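Local coordinates for germination protein (Bacillus megaterium, PDB 6O59) that forms the N-terminal domain of the A subunit of the spore germinant receptor GerK3, which probably takes part in sensing the small molecules that trigger germination, at residues S39-N53 with S104-G116. Numbering follows the deposited sequence. Where two conformers were deposited one is given.
Sequences SLAAAIVYIEGIVDN and SLMSGDSLLIVDG
Val45 spreads its two methyls over one face of the sheet toward different partners: CG1, anti to the backbone N (chi1 -175°), meets Leu105 CD1 of the helix ending at Met106, while CG2 lies 4.1 Å from Ile113 CD1. A beta-branched residue suits this place, since it keeps an extended backbone and still offers two apolar surfaces. Ile47 continues the same greasy layer; its CD1 lies 3.6 Å from Met106 CE, the two side chains running at a slant to each other. On the other face, Ala42 and Val114 form a non-hydrogen-bonded pair whose CA atoms lie 4.3 Å apart, the small alanine adding little bulk beside Ile44 and Leu112, and Leu40 CD2 rests 3.6 Å from Val114 CG1. Helix 54-62 covers Ile44 on this side.

Between the faces, Ala43 with Ile113 and Val45 with Leu111 form hydrogen-bonded pairs, each with two bonds; Ile113 N to Ala43 O is nearly straight at 175°. Asp115 N adds a further bond to Ala41 O where the strand ends.

Toward the turn, Ile50 CD1 packs 3.5 Å from Gly108 CA. Positive phi suits glycine here, the C-prime residue of a Schellman motif in which Gly108 N bonds to Leu105 O and Asp109 N to Ser104 O. At the polar edge, Asn53 ND2 donates in its amide plane to Ser110 OG (2.6 Å), and Asn53 OD1 lies 3.2 Å above the plane of the Tyr46 ring, offset toward its rim.

The whole is an antiparallel pairing of neighbouring inner strands, 40-47 and 110-114, in a five-stranded sheet of order 1-2-4-5-3, with helix 98-106 returning through a Schellman-capped turn into the second strand.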
loop_
_atom_site.group_PDB
_atom_site.type_symbol
_atom_site.label_atom_id
_atom_site.label_comp_id
_atom_site.label_asym_id
_atom_site.label_seq_id
_atom_site.Cartn_x
_atom_site.Cartn_y
_atom_site.Cartn_z
ATOM N N SER A 39 3.095 6.132 28.725
ATOM C CA SER A 39 4.165 5.137 28.822
ATOM C C SER A 39 4.020 4.034 27.777
ATOM O O SER A 39 5.025 3.466 27.348
ATOM C CB SER A 39 4.164 4.509 30.213
ATOM O OG SER A 39 2.979 3.761 30.448
ATOM N N LEU A 40 2.777 3.711 27.399
ATOM C CA LEU A 40 2.532 2.622 26.480
ATOM C C LEU A 40 2.475 3.091 25.032
ATOM O O LEU A 40 1.573 3.831 24.649
ATOM C CB LEU A 40 1.240 1.908 26.882
ATOM C CG LEU A 40 1.078 0.465 26.445
ATOM C CD1 LEU A 40 2.152 -0.424 27.030
ATOM C CD2 LEU A 40 -0.263 -0.045 26.870
ATOM N N ALA A 41 3.447 2.643 24.225
ATOM C CA ALA A 41 3.513 2.957 22.806
ATOM C C ALA A 41 2.525 2.098 22.042
ATOM O O ALA A 41 2.366 0.920 22.352
ATOM C CB ALA A 41 4.917 2.729 22.280
ATOM N N ALA A 42 1.844 2.696 21.057
ATOM C CA ALA A 42 0.889 2.026 20.181
ATOM C C ALA A 42 1.033 2.557 18.760
ATOM O O ALA A 42 1.676 3.588 18.553
ATOM C CB ALA A 42 -0.530 2.225 20.694
ATOM N N ALA A 43 0.477 1.841 17.777
ATOM C CA ALA A 43 0.532 2.262 16.374
ATOM C C ALA A 43 -0.729 1.893 15.605
ATOM O O ALA A 43 -1.332 0.843 15.874
ATOM C CB ALA A 43 1.747 1.655 15.675
ATOM N N ILE A 44 -1.115 2.772 14.641
ATOM C CA ILE A 44 -2.184 2.538 13.663
ATOM C C ILE A 44 -1.501 2.202 12.345
ATOM O O ILE A 44 -0.650 2.974 11.877
ATOM C CB ILE A 44 -3.224 3.676 13.468
ATOM C CG1 ILE A 44 -3.427 4.515 14.746
ATOM C CG2 ILE A 44 -4.548 3.098 12.922
ATOM C CD1 ILE A 44 -4.304 5.776 14.578
ATOM N N VAL A 45 -1.836 1.046 11.768
ATOM C CA VAL A 45 -1.269 0.620 10.490
ATOM C C VAL A 45 -2.419 0.436 9.513
ATOM O O VAL A 45 -3.328 -0.353 9.785
ATOM C CB VAL A 45 -0.370 -0.657 10.576
ATOM C CG1 VAL A 45 0.278 -0.960 9.226
ATOM C CG2 VAL A 45 0.704 -0.525 11.651
ATOM N N TYR A 46 -2.372 1.145 8.371
ATOM C CA TYR A 46 -3.400 1.052 7.339
ATOM C C TYR A 46 -2.846 1.377 5.940
ATOM O O TYR A 46 -1.855 2.099 5.825
ATOM C CB TYR A 46 -4.587 1.983 7.682
ATOM C CG TYR A 46 -4.262 3.461 7.682
ATOM C CD1 TYR A 46 -3.717 4.076 8.809
ATOM C CD2 TYR A 46 -4.527 4.253 6.568
ATOM C CE1 TYR A 46 -3.412 5.438 8.811
ATOM C CE2 TYR A 46 -4.213 5.610 6.553
ATOM C CZ TYR A 46 -3.664 6.202 7.680
ATOM O OH TYR A 46 -3.381 7.549 7.667
ATOM N N ILE A 47 -3.519 0.872 4.879
ATOM C CA ILE A 47 -3.182 1.175 3.476
ATOM C C ILE A 47 -3.984 2.419 3.059
ATOM O O ILE A 47 -5.220 2.416 3.097
ATOM C CB ILE A 47 -3.390 -0.011 2.464
ATOM C CG1 ILE A 47 -2.565 -1.251 2.827
ATOM C CG2 ILE A 47 -3.082 0.413 1.033
ATOM C CD1 ILE A 47 -2.989 -2.401 2.081
ATOM N N GLU A 48 -3.257 3.459 2.638
ATOM C CA GLU A 48 -3.744 4.735 2.152
ATOM C C GLU A 48 -4.785 4.575 1.025
ATOM O O GLU A 48 -4.577 3.807 0.068
ATOM C CB GLU A 48 -2.535 5.527 1.610
ATOM C CG GLU A 48 -2.286 6.896 2.216
ATOM C CD GLU A 48 -0.928 7.487 1.868
ATOM O OE1 GLU A 48 -0.410 7.204 0.761
ATOM O OE2 GLU A 48 -0.379 8.241 2.707
ATOM N N GLY A 49 -5.884 5.310 1.164
ATOM C CA GLY A 49 -6.936 5.421 0.162
ATOM C C GLY A 49 -7.929 4.299 -0.008
ATOM O O GLY A 49 -8.821 4.420 -0.849
ATOM N N ILE A 50 -7.792 3.197 0.749
ATOM C CA ILE A 50 -8.740 2.076 0.636
ATOM C C ILE A 50 -9.465 1.902 1.979
ATOM O O ILE A 50 -9.979 0.822 2.290
ATOM C CB ILE A 50 -8.077 0.750 0.128
ATOM C CG1 ILE A 50 -6.957 0.253 1.066
ATOM C CG2 ILE A 50 -7.597 0.900 -1.312
ATOM C CD1 ILE A 50 -6.791 -1.176 1.051
ATOM N N VAL A 51 -9.532 2.988 2.758
ATOM C CA VAL A 51 -10.147 2.992 4.081
ATOM C C VAL A 51 -10.613 4.420 4.507
ATOM O O VAL A 51 -9.966 5.419 4.148
ATOM C CB VAL A 51 -9.136 2.367 5.114
ATOM C CG1 VAL A 51 -7.880 3.221 5.321
ATOM C CG2 VAL A 51 -9.811 2.004 6.437
ATOM N N ASP A 52 -11.725 4.467 5.261
ATOM C CA ASP A 52 -12.314 5.658 5.863
ATOM C C ASP A 52 -11.944 5.590 7.345
ATOM O O ASP A 52 -12.644 4.964 8.137
ATOM C CB ASP A 52 -13.836 5.693 5.616
ATOM C CG ASP A 52 -14.275 5.768 4.162
ATOM O OD1 ASP A 52 -13.521 5.286 3.281
ATOM O OD2 ASP A 52 -15.381 6.294 3.904
ATOM N N ASN A 53 -10.783 6.160 7.693
ATOM C CA ASN A 53 -10.192 6.099 9.020
ATOM C C ASN A 53 -10.333 7.281 9.949
ATOM O O ASN A 53 -10.032 7.106 11.136
ATOM C CB ASN A 53 -8.697 5.977 8.776
ATOM C CG ASN A 53 -8.255 4.613 8.996
ATOM O OD1 ASN A 53 -7.069 4.319 9.063
ATOM N ND2 ASN A 53 -9.231 3.755 9.154
ATOM N N SER A 104 -6.137 -8.861 6.540
ATOM C CA SER A 104 -7.047 -7.811 7.003
ATOM C C SER A 104 -6.514 -6.415 6.573
ATOM O O SER A 104 -7.280 -5.565 6.089
ATOM C CB SER A 104 -7.270 -7.912 8.507
ATOM O OG SER A 104 -6.681 -6.856 9.245
ATOM N N LEU A 105 -5.186 -6.222 6.689
ATOM C CA LEU A 105 -4.517 -5.001 6.267
ATOM C C LEU A 105 -4.758 -4.761 4.761
ATOM O O LEU A 105 -5.175 -3.664 4.389
ATOM C CB LEU A 105 -3.007 -5.111 6.581
ATOM C CG LEU A 105 -2.101 -3.948 6.141
ATOM C CD1 LEU A 105 -2.266 -2.763 7.048
ATOM C CD2 LEU A 105 -0.669 -4.367 6.164
ATOM N N MET A 106 -4.551 -5.803 3.919
ATOM C CA MET A 106 -4.697 -5.728 2.456
ATOM C C MET A 106 -6.151 -5.520 2.036
ATOM O O MET A 106 -6.406 -5.006 0.946
ATOM C CB MET A 106 -4.122 -6.976 1.753
ATOM C CG MET A 106 -2.611 -7.269 2.018
ATOM S SD MET A 106 -1.493 -5.882 2.418
ATOM C CE MET A 106 -1.222 -5.233 0.852
ATOM N N SER A 107 -7.101 -5.882 2.904
ATOM C CA SER A 107 -8.527 -5.753 2.628
ATOM C C SER A 107 -9.098 -4.391 3.114
ATOM O O SER A 107 -10.317 -4.224 3.215
ATOM C CB SER A 107 -9.282 -6.917 3.261
ATOM O OG SER A 107 -9.287 -6.756 4.665
ATOM N N GLY A 108 -8.224 -3.437 3.389
ATOM C CA GLY A 108 -8.645 -2.113 3.822
ATOM C C GLY A 108 -9.007 -1.943 5.280
ATOM O O GLY A 108 -9.724 -0.996 5.610
ATOM N N ASP A 109 -8.537 -2.837 6.176
ATOM C CA ASP A 109 -8.813 -2.668 7.609
ATOM C C ASP A 109 -7.743 -1.799 8.237
ATOM O O ASP A 109 -6.691 -1.575 7.631
ATOM C CB ASP A 109 -8.879 -4.021 8.341
ATOM C CG ASP A 109 -10.135 -4.855 8.161
ATOM O OD1 ASP A 109 -11.056 -4.404 7.448
ATOM O OD2 ASP A 109 -10.197 -5.954 8.736
ATOM N N SER A 110 -7.994 -1.303 9.440
ATOM C CA SER A 110 -6.974 -0.564 10.183
ATOM C C SER A 110 -6.512 -1.441 11.325
ATOM O O SER A 110 -7.335 -2.063 12.010
ATOM C CB SER A 110 -7.495 0.775 10.688
ATOM O OG SER A 110 -7.956 1.522 9.581
ATOM N N LEU A 111 -5.197 -1.567 11.462
ATOM C CA LEU A 111 -4.622 -2.372 12.522
ATOM C C LEU A 111 -4.268 -1.494 13.690
ATOM O O LEU A 111 -3.796 -0.370 13.502
ATOM C CB LEU A 111 -3.369 -3.158 12.061
ATOM C CG LEU A 111 -3.436 -3.976 10.762
ATOM C CD1 LEU A 111 -2.101 -4.579 10.459
ATOM C CD2 LEU A 111 -4.483 -5.055 10.818
ATOM N N LEU A 112 -4.507 -1.999 14.899
ATOM C CA LEU A 112 -4.097 -1.323 16.116
ATOM C C LEU A 112 -3.129 -2.265 16.851
ATOM O O LEU A 112 -3.502 -3.371 17.245
ATOM C CB LEU A 112 -5.286 -0.884 16.991
ATOM C CG LEU A 112 -4.907 -0.367 18.387
ATOM C CD1 LEU A 112 -4.179 0.951 18.320
ATOM C CD2 LEU A 112 -6.106 -0.269 19.276
ATOM N N ILE A 113 -1.863 -1.844 16.947
ATOM C CA ILE A 113 -0.799 -2.623 17.571
ATOM C C ILE A 113 -0.325 -1.892 18.841
ATOM O O ILE A 113 -0.065 -0.691 18.796
ATOM C CB ILE A 113 0.347 -2.890 16.550
ATOM C CG1 ILE A 113 -0.231 -3.334 15.164
ATOM C CG2 ILE A 113 1.379 -3.901 17.115
ATOM C CD1 ILE A 113 0.754 -3.798 14.107
ATOM N N VAL A 114 -0.251 -2.619 19.977
ATOM C CA VAL A 114 0.148 -2.071 21.274
ATOM C C VAL A 114 1.469 -2.752 21.744
ATOM O O VAL A 114 1.650 -3.962 21.574
ATOM C CB VAL A 114 -1.011 -2.176 22.308
ATOM C CG1 VAL A 114 -0.625 -1.563 23.656
ATOM C CG2 VAL A 114 -2.292 -1.513 21.777
ATOM N N ASP A 115 2.373 -1.924 22.331
ATOM C CA ASP A 115 3.748 -2.149 22.795
ATOM C C ASP A 115 4.119 -3.572 23.138
ATOM O O ASP A 115 5.211 -3.985 22.739
ATOM C CB ASP A 115 4.109 -1.271 23.998
ATOM C CG ASP A 115 5.598 -0.925 24.139
ATOM O OD1 ASP A 115 6.434 -1.531 23.403
ATOM O OD2 ASP A 115 5.929 -0.039 24.979
ATOM N N GLY A 116 3.290 -4.282 23.900
ATOM C CA GLY A 116 3.623 -5.651 24.278
ATOM C C GLY A 116 2.463 -6.616 24.348
ATOM O O GLY A 116 2.492 -7.523 25.187
#